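Lovastatin nonaketide synthase, polyketide synthase component (Aspergillus terreus, PDB 7CPX) builds the nonaketide chain of the lovastatin precursor dihydromonacolin L from malonyl-CoA, with NADPH as reductant and S-adenosylmethionine as methyl donor, as an iterative, multidomain polyketide synthase. Local coordinates at residues R1307-Y1312 with L1352-W1358; V1342-A1346 with L1389-R1394; I1302-E1306 with T1555-F1559. The protein carries 2 engineered substitutions. One frame throughout, in Å; residues are numbered along the deposited sequence.

Contact 1: residues R1307-Y1312 with L1352-W1358; sequences RIVYFY and LWYDPGW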
loop_
_atom_site.group_PDB
_atom_site.type_symbol
_atom_site.label_atom_id
_atom_site.label_comp_id
_atom_site.label_asym_id
_atom_site.label_seq_id
_atom_site.Cartn_x
_atom_site.Cartn_y
_atom_site.Cartn_z
ATOM N N ARG A 1307 -36.638 63.302 49.722
ATOM C CA ARG A 1307 -37.856 63.340 50.523
ATOM C C ARG A 1307 -37.605 62.723 51.890
ATOM O O ARG A 1307 -38.164 63.169 52.898
ATOM C CB ARG A 1307 -38.985 62.601 49.801
ATOM C CG ARG A 1307 -40.317 62.592 50.539
ATOM C CD ARG A 1307 -41.281 61.597 49.912
ATOM N NE ARG A 1307 -40.831 60.220 50.082
ATOM C CZ ARG A 1307 -41.420 59.163 49.539
ATOM N NH1 ARG A 1307 -42.488 59.285 48.769
ATOM N NH2 ARG A 1307 -40.922 57.952 49.775
ATOM N N ILE A 1308 -36.764 61.691 51.927
ATOM C CA ILE A 1308 -36.416 61.060 53.196
ATOM C C ILE A 1308 -35.744 62.068 54.120
ATOM O O ILE A 1308 -35.982 62.075 55.334
ATOM C CB ILE A 1308 -35.522 59.831 52.943
ATOM C CG1 ILE A 1308 -36.350 58.688 52.347
ATOM C CG2 ILE A 1308 -34.843 59.393 54.229
ATOM C CD1 ILE A 1308 -35.524 57.562 51.747
ATOM N N VAL A 1309 -34.920 62.952 53.560
ATOM C CA VAL A 1309 -34.082 63.840 54.354
ATOM C C VAL A 1309 -34.524 65.299 54.300
ATOM O O VAL A 1309 -34.055 66.099 55.125
ATOM C CB VAL A 1309 -32.605 63.723 53.920
ATOM C CG1 VAL A 1309 -32.449 64.092 52.448
ATOM C CG2 VAL A 1309 -31.722 64.597 54.791
ATOM N N TYR A 1310 -35.414 65.673 53.378
ATOM C CA TYR A 1310 -35.665 67.088 53.124
ATOM C C TYR A 1310 -36.248 67.814 54.329
ATOM O O TYR A 1310 -36.212 69.049 54.368
ATOM C CB TYR A 1310 -36.609 67.248 51.931
ATOM C CG TYR A 1310 -38.064 67.396 52.319
ATOM C CD1 TYR A 1310 -38.845 66.284 52.600
ATOM C CD2 TYR A 1310 -38.656 68.649 52.403
ATOM C CE1 TYR A 1310 -40.174 66.417 52.954
ATOM C CE2 TYR A 1310 -39.983 68.791 52.757
ATOM C CZ TYR A 1310 -40.739 67.672 53.030
ATOM O OH TYR A 1310 -42.061 67.810 53.383
ATOM N N PHE A 1311 -36.787 67.088 55.311
ATOM C CA PHE A 1311 -37.506 67.742 56.400
ATOM C C PHE A 1311 -36.594 68.669 57.196
ATOM O O PHE A 1311 -36.926 69.838 57.423
ATOM C CB PHE A 1311 -38.137 66.693 57.315
ATOM C CG PHE A 1311 -39.246 65.915 56.670
ATOM C CD1 PHE A 1311 -38.973 64.794 55.905
ATOM C CD2 PHE A 1311 -40.566 66.304 56.831
ATOM C CE1 PHE A 1311 -39.994 64.075 55.313
ATOM C CE2 PHE A 1311 -41.590 65.590 56.241
ATOM C CZ PHE A 1311 -41.305 64.475 55.481
ATOM N N TYR A 1312 -35.438 68.168 57.631
ATOM C CA TYR A 1312 -34.523 68.927 58.480
ATOM C C TYR A 1312 -33.148 69.028 57.833
ATOM O O TYR A 1312 -32.123 69.094 58.520
ATOM C CB TYR A 1312 -34.402 68.300 59.868
ATOM C CG TYR A 1312 -35.652 67.611 60.372
ATOM C CD1 TYR A 1312 -36.888 68.240 60.328
ATOM C CD2 TYR A 1312 -35.592 66.326 60.897
ATOM C CE1 TYR A 1312 -38.028 67.608 60.790
ATOM C CE2 TYR A 1312 -36.723 65.688 61.361
ATOM C CZ TYR A 1312 -37.939 66.333 61.306
ATOM O OH TYR A 1312 -39.068 65.697 61.769
ATOM N N LEU A 1352 -29.656 61.274 59.816
ATOM C CA LEU A 1352 -29.629 62.573 59.156
ATOM C C LEU A 1352 -30.457 62.563 57.884
ATOM O O LEU A 1352 -30.732 63.629 57.329
ATOM C CB LEU A 1352 -28.193 62.991 58.819
ATOM C CG LEU A 1352 -27.197 63.155 59.969
ATOM C CD1 LEU A 1352 -25.854 63.642 59.445
ATOM C CD2 LEU A 1352 -27.718 64.094 61.043
ATOM N N TRP A 1353 -30.830 61.386 57.402
ATOM C CA TRP A 1353 -31.849 61.218 56.382
ATOM C C TRP A 1353 -33.077 60.499 56.912
ATOM O O TRP A 1353 -34.199 60.863 56.558
ATOM C CB TRP A 1353 -31.275 60.440 55.189
ATOM C CG TRP A 1353 -29.973 60.983 54.665
ATOM C CD1 TRP A 1353 -28.803 61.133 55.357
ATOM C CD2 TRP A 1353 -29.702 61.418 53.327
ATOM N NE1 TRP A 1353 -27.830 61.647 54.538
ATOM C CE2 TRP A 1353 -28.354 61.829 53.285
ATOM C CE3 TRP A 1353 -30.468 61.502 52.162
ATOM C CZ2 TRP A 1353 -27.759 62.320 52.127
ATOM C CZ3 TRP A 1353 -29.875 61.989 51.013
ATOM C CH2 TRP A 1353 -28.534 62.391 51.003
ATOM N N TYR A 1354 -32.897 59.503 57.782
ATOM C CA TYR A 1354 -34.012 58.709 58.280
ATOM C C TYR A 1354 -34.718 59.339 59.478
ATOM O O TYR A 1354 -35.741 58.805 59.920
ATOM C CB TYR A 1354 -33.543 57.300 58.674
ATOM C CG TYR A 1354 -32.674 56.586 57.654
ATOM C CD1 TYR A 1354 -32.574 57.036 56.343
ATOM C CD2 TYR A 1354 -31.960 55.450 58.008
ATOM C CE1 TYR A 1354 -31.780 56.381 55.421
ATOM C CE2 TYR A 1354 -31.169 54.786 57.092
ATOM C CZ TYR A 1354 -31.082 55.255 55.800
ATOM O OH TYR A 1354 -30.292 54.597 54.886
ATOM N N ASP A 1355 -34.204 60.443 60.016
ATOM C CA ASP A 1355 -34.807 61.046 61.203
ATOM C C ASP A 1355 -36.286 61.373 61.046
ATOM O O ASP A 1355 -37.056 61.066 61.970
ATOM C CB ASP A 1355 -34.045 62.325 61.586
ATOM C CG ASP A 1355 -32.943 62.072 62.594
ATOM O OD1 ASP A 1355 -33.161 61.278 63.534
ATOM O OD2 ASP A 1355 -31.854 62.667 62.447
ATOM N N PRO A 1356 -36.749 61.972 59.945
ATOM C CA PRO A 1356 -38.141 62.446 59.899
ATOM C C PRO A 1356 -39.165 61.320 59.874
ATOM O O PRO A 1356 -39.965 61.216 58.939
ATOM C CB PRO A 1356 -38.186 63.273 58.606
ATOM C CG PRO A 1356 -36.759 63.589 58.292
ATOM C CD PRO A 1356 -35.982 62.413 58.769
ATOM N N GLY A 1357 -39.150 60.472 60.903
ATOM C CA GLY A 1357 -40.115 59.406 61.041
ATOM C C GLY A 1357 -39.819 58.164 60.233
ATOM O O GLY A 1357 -40.427 57.117 60.490
ATOM N N TRP A 1358 -38.907 58.237 59.263
ATOM C CA TRP A 1358 -38.604 57.065 58.448
ATOM C C TRP A 1358 -37.816 56.035 59.249
ATOM O O TRP A 1358 -38.148 54.845 59.245
ATOM C CB TRP A 1358 -37.831 57.485 57.198
ATOM C CG TRP A 1358 -38.427 58.660 56.481
ATOM C CD1 TRP A 1358 -38.131 59.978 56.681
ATOM C CD2 TRP A 1358 -39.420 58.625 55.449
ATOM N NE1 TRP A 1358 -38.878 60.764 55.838
ATOM C CE2 TRP A 1358 -39.677 59.957 55.071
ATOM C CE3 TRP A 1358 -40.116 57.595 54.808
ATOM C CZ2 TRP A 1358 -40.601 60.288 54.081
ATOM C CZ3 TRP A 1358 -41.032 57.925 53.826
ATOM C CH2 TRP A 1358 -41.266 59.259 53.472
#
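The last part of helix 1298-1309 and that of helix 1339-1354 meet here, each with the chain that follows it. Two CH-pi contacts set the packing: the CA of I1308 lies 4.0 Å from the centroid of the W1358 five-membered ring, and V1309 CG2 lies 4.3 Å from the centroid of the W1353 five-membered ring, each over a ring face. Apolar contacts add to this, with I1308 CG2 3.8 Å from W1353 CB and 3.9 Å from Y1354 CD1, at that ring's edge. F1311 and W1358 pair obliquely, centroids 5.8 Å apart and planes at 54°, while Y1312 CE2 rests 3.7 Å from P1356 CG. P1356, the centre of an inverse gamma turn, points its CA-to-CB bond toward 1307-1312. Polar bonding is missing: W1358 NE1 comes within 3.2 Å of I1308 O, but the angle is too poor for a hydrogen bond. Cohesion here, in a helical region that probably belongs with the methyltransferase fold, therefore rests on aromatic and aliphatic surface.

Contact 2: residues V1342-A1346 with L1389-R1394; sequences VLASA and LLPTVR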
loop_
_atom_site.group_PDB
_atom_site.type_symbol
_atom_site.label_atom_id
_atom_site.label_comp_id
_atom_site.label_asym_id
_atom_site.label_seq_id
_atom_site.Cartn_x
_atom_site.Cartn_y
_atom_site.Cartn_z
ATOM N N VAL A 1342 -19.421 54.865 67.911
ATOM C CA VAL A 1342 -19.657 54.390 66.548
ATOM C C VAL A 1342 -21.125 54.032 66.364
ATOM O O VAL A 1342 -21.814 54.571 65.489
ATOM C CB VAL A 1342 -18.754 53.186 66.228
ATOM C CG1 VAL A 1342 -19.103 52.603 64.865
ATOM C CG2 VAL A 1342 -17.301 53.586 66.272
ATOM N N LEU A 1343 -21.628 53.114 67.190
ATOM C CA LEU A 1343 -23.027 52.719 67.086
ATOM C C LEU A 1343 -23.951 53.915 67.253
ATOM O O LEU A 1343 -25.077 53.908 66.744
ATOM C CB LEU A 1343 -23.352 51.646 68.123
ATOM C CG LEU A 1343 -23.071 50.203 67.697
ATOM C CD1 LEU A 1343 -21.633 50.034 67.227
ATOM C CD2 LEU A 1343 -23.378 49.244 68.836
ATOM N N ALA A 1344 -23.497 54.950 67.962
ATOM C CA ALA A 1344 -24.293 56.169 68.067
ATOM C C ALA A 1344 -24.242 56.977 66.773
ATOM O O ALA A 1344 -25.269 57.202 66.124
ATOM C CB ALA A 1344 -23.804 57.014 69.245
ATOM N N SER A 1345 -23.042 57.398 66.370
ATOM C CA SER A 1345 -22.883 58.402 65.327
ATOM C C SER A 1345 -23.113 57.853 63.925
ATOM O O SER A 1345 -23.567 58.597 63.057
ATOM C CB SER A 1345 -21.489 59.021 65.418
ATOM O OG SER A 1345 -21.285 59.611 66.690
ATOM N N ALA A 1346 -22.805 56.582 63.663
ATOM C CA ALA A 1346 -23.108 56.021 62.348
ATOM C C ALA A 1346 -24.614 55.980 62.112
ATOM O O ALA A 1346 -25.108 56.394 61.053
ATOM C CB ALA A 1346 -22.501 54.624 62.230
ATOM N N LEU A 1389 -21.345 50.653 57.707
ATOM C CA LEU A 1389 -20.386 51.739 57.879
ATOM C C LEU A 1389 -19.855 51.833 59.302
ATOM O O LEU A 1389 -18.938 52.624 59.551
ATOM C CB LEU A 1389 -21.007 53.084 57.476
ATOM C CG LEU A 1389 -21.803 53.888 58.511
ATOM C CD1 LEU A 1389 -21.987 55.316 58.024
ATOM C CD2 LEU A 1389 -23.147 53.252 58.788
ATOM N N LEU A 1390 -20.399 51.049 60.237
ATOM C CA LEU A 1390 -19.959 51.143 61.629
ATOM C C LEU A 1390 -18.465 50.884 61.772
ATOM O O LEU A 1390 -17.757 51.738 62.334
ATOM C CB LEU A 1390 -20.785 50.181 62.485
ATOM C CG LEU A 1390 -22.219 50.605 62.823
ATOM C CD1 LEU A 1390 -23.047 50.847 61.569
ATOM C CD2 LEU A 1390 -22.881 49.556 63.701
ATOM N N PRO A 1391 -17.919 49.764 61.292
ATOM C CA PRO A 1391 -16.460 49.589 61.368
ATOM C C PRO A 1391 -15.693 50.642 60.592
ATOM O O PRO A 1391 -14.591 51.026 61.004
ATOM C CB PRO A 1391 -16.243 48.183 60.791
ATOM C CG PRO A 1391 -17.446 47.917 59.957
ATOM C CD PRO A 1391 -18.578 48.617 60.643
ATOM N N THR A 1392 -16.246 51.123 59.477
ATOM C CA THR A 1392 -15.568 52.157 58.704
ATOM C C THR A 1392 -15.678 53.519 59.378
ATOM O O THR A 1392 -14.786 54.360 59.221
ATOM C CB THR A 1392 -16.149 52.222 57.292
ATOM O OG1 THR A 1392 -17.503 52.689 57.349
ATOM C CG2 THR A 1392 -16.121 50.847 56.639
ATOM N N VAL A 1393 -16.758 53.753 60.126
ATOM C CA VAL A 1393 -16.944 55.044 60.780
ATOM C C VAL A 1393 -15.833 55.303 61.788
ATOM O O VAL A 1393 -15.391 56.446 61.953
ATOM C CB VAL A 1393 -18.341 55.111 61.429
ATOM C CG1 VAL A 1393 -18.354 56.083 62.593
ATOM C CG2 VAL A 1393 -19.377 55.525 60.397
ATOM N N ARG A 1394 -15.365 54.261 62.474
ATOM C CA ARG A 1394 -14.220 54.385 63.370
ATOM C C ARG A 1394 -12.885 54.303 62.637
ATOM O O ARG A 1394 -11.850 54.091 63.278
ATOM C CB ARG A 1394 -14.278 53.318 64.468
ATOM C CG ARG A 1394 -14.515 51.893 63.986
ATOM C CD ARG A 1394 -14.408 50.909 65.144
ATOM N NE ARG A 1394 -14.718 49.539 64.752
ATOM C CZ ARG A 1394 -15.915 48.976 64.847
ATOM N NH1 ARG A 1394 -16.962 49.643 65.306
ATOM N NH2 ARG A 1394 -16.069 47.711 64.469
#
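The short helix 1389-1393 runs across helix 1339-1354 rather than along it: the two axis segments, 1342-1346 and 1389-1393, pass 9.1 Å apart with their directions at 106°. The CA atoms of A1346 and L1390 come within 5.9 Å at the crossing. Residues 1342-1346 form a regular turn, with A1346 N bonded to V1342 O at 2.9 Å, so both of these residues point their CA-to-CB bonds toward the second helix, one turn apart. On that helix V1393 N bonds to L1389 O at 2.5 Å, and R1394 already leaves helical geometry.

A1346 sits at the crossing, and its CB has three neighbours, V1393 CG2 at 3.7 Å, L1389 CD2 at 3.8 Å and L1390 CD1 at 3.9 Å. One turn earlier, V1342 reaches further along the short helix: its CG1 is 3.8 Å from L1390 CB and 4.2 Å from V1393 CG1, and its CG2 is 3.5 Å from R1394 CB, the start of the arginine's aliphatic stem. L1343 closes the border, with CD1 3.8 Å from L1390 CD2. I1336 touches both V1342 and V1393, and F1330 touches V1393, so the apolar patch carries on into the chain just ahead of helix 1339-1354. T1392 points its CB away and hydrogen-bonds through OG1 to the side chain of Q1326.

No hydrogen bond or salt bridge joins the two segments. This crossing of two helices in the helical region rests on contacts between aliphatic side chains, with the stem of R1394 at the border.

Contact 3: residues I1302-E1306 with T1555-F1559; sequences IPIIE and TRLGF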
loop_
_atom_site.group_PDB
_atom_site.type_symbol
_atom_site.label_atom_id
_atom_site.label_comp_id
_atom_site.label_asym_id
_atom_site.label_seq_id
_atom_site.Cartn_x
_atom_site.Cartn_y
_atom_site.Cartn_z
ATOM N N ILE A 1302 -33.435 60.345 42.745
ATOM C CA ILE A 1302 -32.729 61.157 43.733
ATOM C C ILE A 1302 -33.734 61.915 44.595
ATOM O O ILE A 1302 -33.585 61.947 45.825
ATOM C CB ILE A 1302 -31.719 62.102 43.060
ATOM C CG1 ILE A 1302 -30.397 61.358 42.843
ATOM C CG2 ILE A 1302 -31.500 63.350 43.909
ATOM C CD1 ILE A 1302 -29.415 62.064 41.932
ATOM N N PRO A 1303 -34.756 62.549 44.017
ATOM C CA PRO A 1303 -35.710 63.290 44.857
ATOM C C PRO A 1303 -36.444 62.433 45.872
ATOM O O PRO A 1303 -36.917 62.973 46.878
ATOM C CB PRO A 1303 -36.667 63.902 43.829
ATOM C CG PRO A 1303 -35.808 64.095 42.637
ATOM C CD PRO A 1303 -34.956 62.855 42.591
ATOM N N ILE A 1304 -36.567 61.123 45.655
ATOM C CA ILE A 1304 -37.182 60.276 46.673
ATOM C C ILE A 1304 -36.285 60.176 47.901
ATOM O O ILE A 1304 -36.747 60.326 49.037
ATOM C CB ILE A 1304 -37.517 58.887 46.097
ATOM C CG1 ILE A 1304 -38.845 58.955 45.336
ATOM C CG2 ILE A 1304 -37.593 57.846 47.216
ATOM C CD1 ILE A 1304 -39.215 57.683 44.601
ATOM N N ILE A 1305 -34.988 59.921 47.697
ATOM C CA ILE A 1305 -34.066 59.905 48.826
ATOM C C ILE A 1305 -33.926 61.299 49.421
ATOM O O ILE A 1305 -33.570 61.439 50.596
ATOM C CB ILE A 1305 -32.697 59.318 48.405
ATOM C CG1 ILE A 1305 -31.731 59.266 49.594
ATOM C CG2 ILE A 1305 -32.078 60.113 47.273
ATOM C CD1 ILE A 1305 -32.194 58.383 50.733
ATOM N N GLU A 1306 -34.203 62.344 48.635
ATOM C CA GLU A 1306 -34.293 63.691 49.193
ATOM C C GLU A 1306 -35.477 63.804 50.146
ATOM O O GLU A 1306 -35.354 64.336 51.255
ATOM C CB GLU A 1306 -34.418 64.724 48.071
ATOM C CG GLU A 1306 -33.195 64.864 47.186
ATOM C CD GLU A 1306 -33.383 65.916 46.110
ATOM O OE1 GLU A 1306 -34.540 66.328 45.879
ATOM O OE2 GLU A 1306 -32.379 66.335 45.499
ATOM N N THR A 1555 -28.745 66.701 49.894
ATOM C CA THR A 1555 -29.867 65.775 49.999
ATOM C C THR A 1555 -29.769 64.583 49.053
ATOM O O THR A 1555 -30.760 63.859 48.913
ATOM C CB THR A 1555 -31.183 66.509 49.715
ATOM O OG1 THR A 1555 -31.156 67.043 48.385
ATOM C CG2 THR A 1555 -31.399 67.635 50.698
ATOM N N ARG A 1556 -28.628 64.351 48.405
ATOM C CA ARG A 1556 -28.601 63.443 47.265
ATOM C C ARG A 1556 -27.461 62.430 47.252
ATOM O O ARG A 1556 -27.627 61.373 46.631
ATOM C CB ARG A 1556 -28.554 64.259 45.963
ATOM C CG ARG A 1556 -29.623 65.350 45.928
ATOM C CD ARG A 1556 -29.524 66.273 44.727
ATOM N NE ARG A 1556 -30.506 67.347 44.827
ATOM C CZ ARG A 1556 -30.570 68.393 44.014
ATOM N NH1 ARG A 1556 -29.709 68.554 43.023
ATOM N NH2 ARG A 1556 -31.522 69.303 44.203
ATOM N N LEU A 1557 -26.318 62.698 47.900
ATOM C CA LEU A 1557 -25.188 61.782 47.761
ATOM C C LEU A 1557 -24.366 61.604 49.037
ATOM O O LEU A 1557 -23.205 61.187 48.949
ATOM C CB LEU A 1557 -24.267 62.264 46.635
ATOM C CG LEU A 1557 -23.296 63.399 46.969
ATOM C CD1 LEU A 1557 -22.566 63.834 45.717
ATOM C CD2 LEU A 1557 -24.008 64.581 47.611
ATOM N N GLY A 1558 -24.921 61.894 50.213
ATOM C CA GLY A 1558 -24.098 61.913 51.414
ATOM C C GLY A 1558 -23.495 60.561 51.753
ATOM O O GLY A 1558 -22.289 60.448 51.996
ATOM N N PHE A 1559 -24.322 59.512 51.747
ATOM C CA PHE A 1559 -23.934 58.235 52.341
ATOM C C PHE A 1559 -22.637 57.695 51.758
ATOM O O PHE A 1559 -21.620 57.604 52.453
ATOM C CB PHE A 1559 -25.020 57.176 52.133
ATOM C CG PHE A 1559 -26.385 57.583 52.602
ATOM C CD1 PHE A 1559 -26.754 57.427 53.926
ATOM C CD2 PHE A 1559 -27.312 58.088 51.707
ATOM C CE1 PHE A 1559 -28.016 57.787 54.352
ATOM C CE2 PHE A 1559 -28.573 58.448 52.128
ATOM C CZ PHE A 1559 -28.926 58.293 53.451
#
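R1556 lays the aliphatic part of its side chain against I1302, with CG 3.4 Å from I1302 CG2. This is a nearly perpendicular crossing of two helices beside a sheet whose seven core strands from 1440-1445 onward, leaving aside the short edge strand 1286-1287, have the order 3-2-1-4-5-7-6 of the class I, Rossmann-like methyltransferase fold. Helix 1554-1561 follows core strand 1542-1547, while 1298-1309 belongs to the helical region that precedes strand 1440-1445 and probably goes with this fold. The axis segments come within 8.7 Å at 85°. The nearest CA atoms are those of E1306 and T1555, 5.0 Å apart, but contacts run from I1302 to E1306 and from T1555 to F1559.

Beyond I1302 the arginine stretches, chi2 and chi3 both t, and brings its guanidinium edge to E1306. The two form a salt bridge, although the modelled 2.2 Å between E1306 OE2 and R1556 NE is too short to be taken literally. The same carboxylate oxygen accepts a weak hydrogen bond from T1555 OG1 at 3.2 Å, so E1306 addresses two successive residues. A CA-H...O contact from E1306 CA to T1555 O, at 3.5 Å, marks where the backbones come close.

Outside the pair, R1556 O accepts a hydrogen bond from H1378 NE2, and F1559 also meets the ring of W1353. L1557 turns to F1580 and F1610 instead. Four residues on from T1555, F1559 points its CA-to-CB bond back toward 1302-1306, and there its ring carbon CE2 lies 3.9 Å from I1305 CD1.

All three contacts sit in, or beside, a helical region that leads into the methyltransferase fold and probably belongs with it. Contact 3 closes the longest loop, and contacts 1 and 2 lie inside it; these two cross along the sequence, their segments alternating. Contacts 1 and 3 are neighbours, centres 10 Å apart; both use helix 1298-1309, and they touch where the rings of W1353 and F1559 meet. Contact 2 lies about 19 Å from contact 1 and 20 Å from contact 3, centre to centre, tied to contact 1 through helix 1339-1354. Contacts 1 and 2 thus join helices within the helical region, while contact 3, together with W1353 of contact 1, joins these helices to helix 1554-1561, which follows core strand 1542-1547.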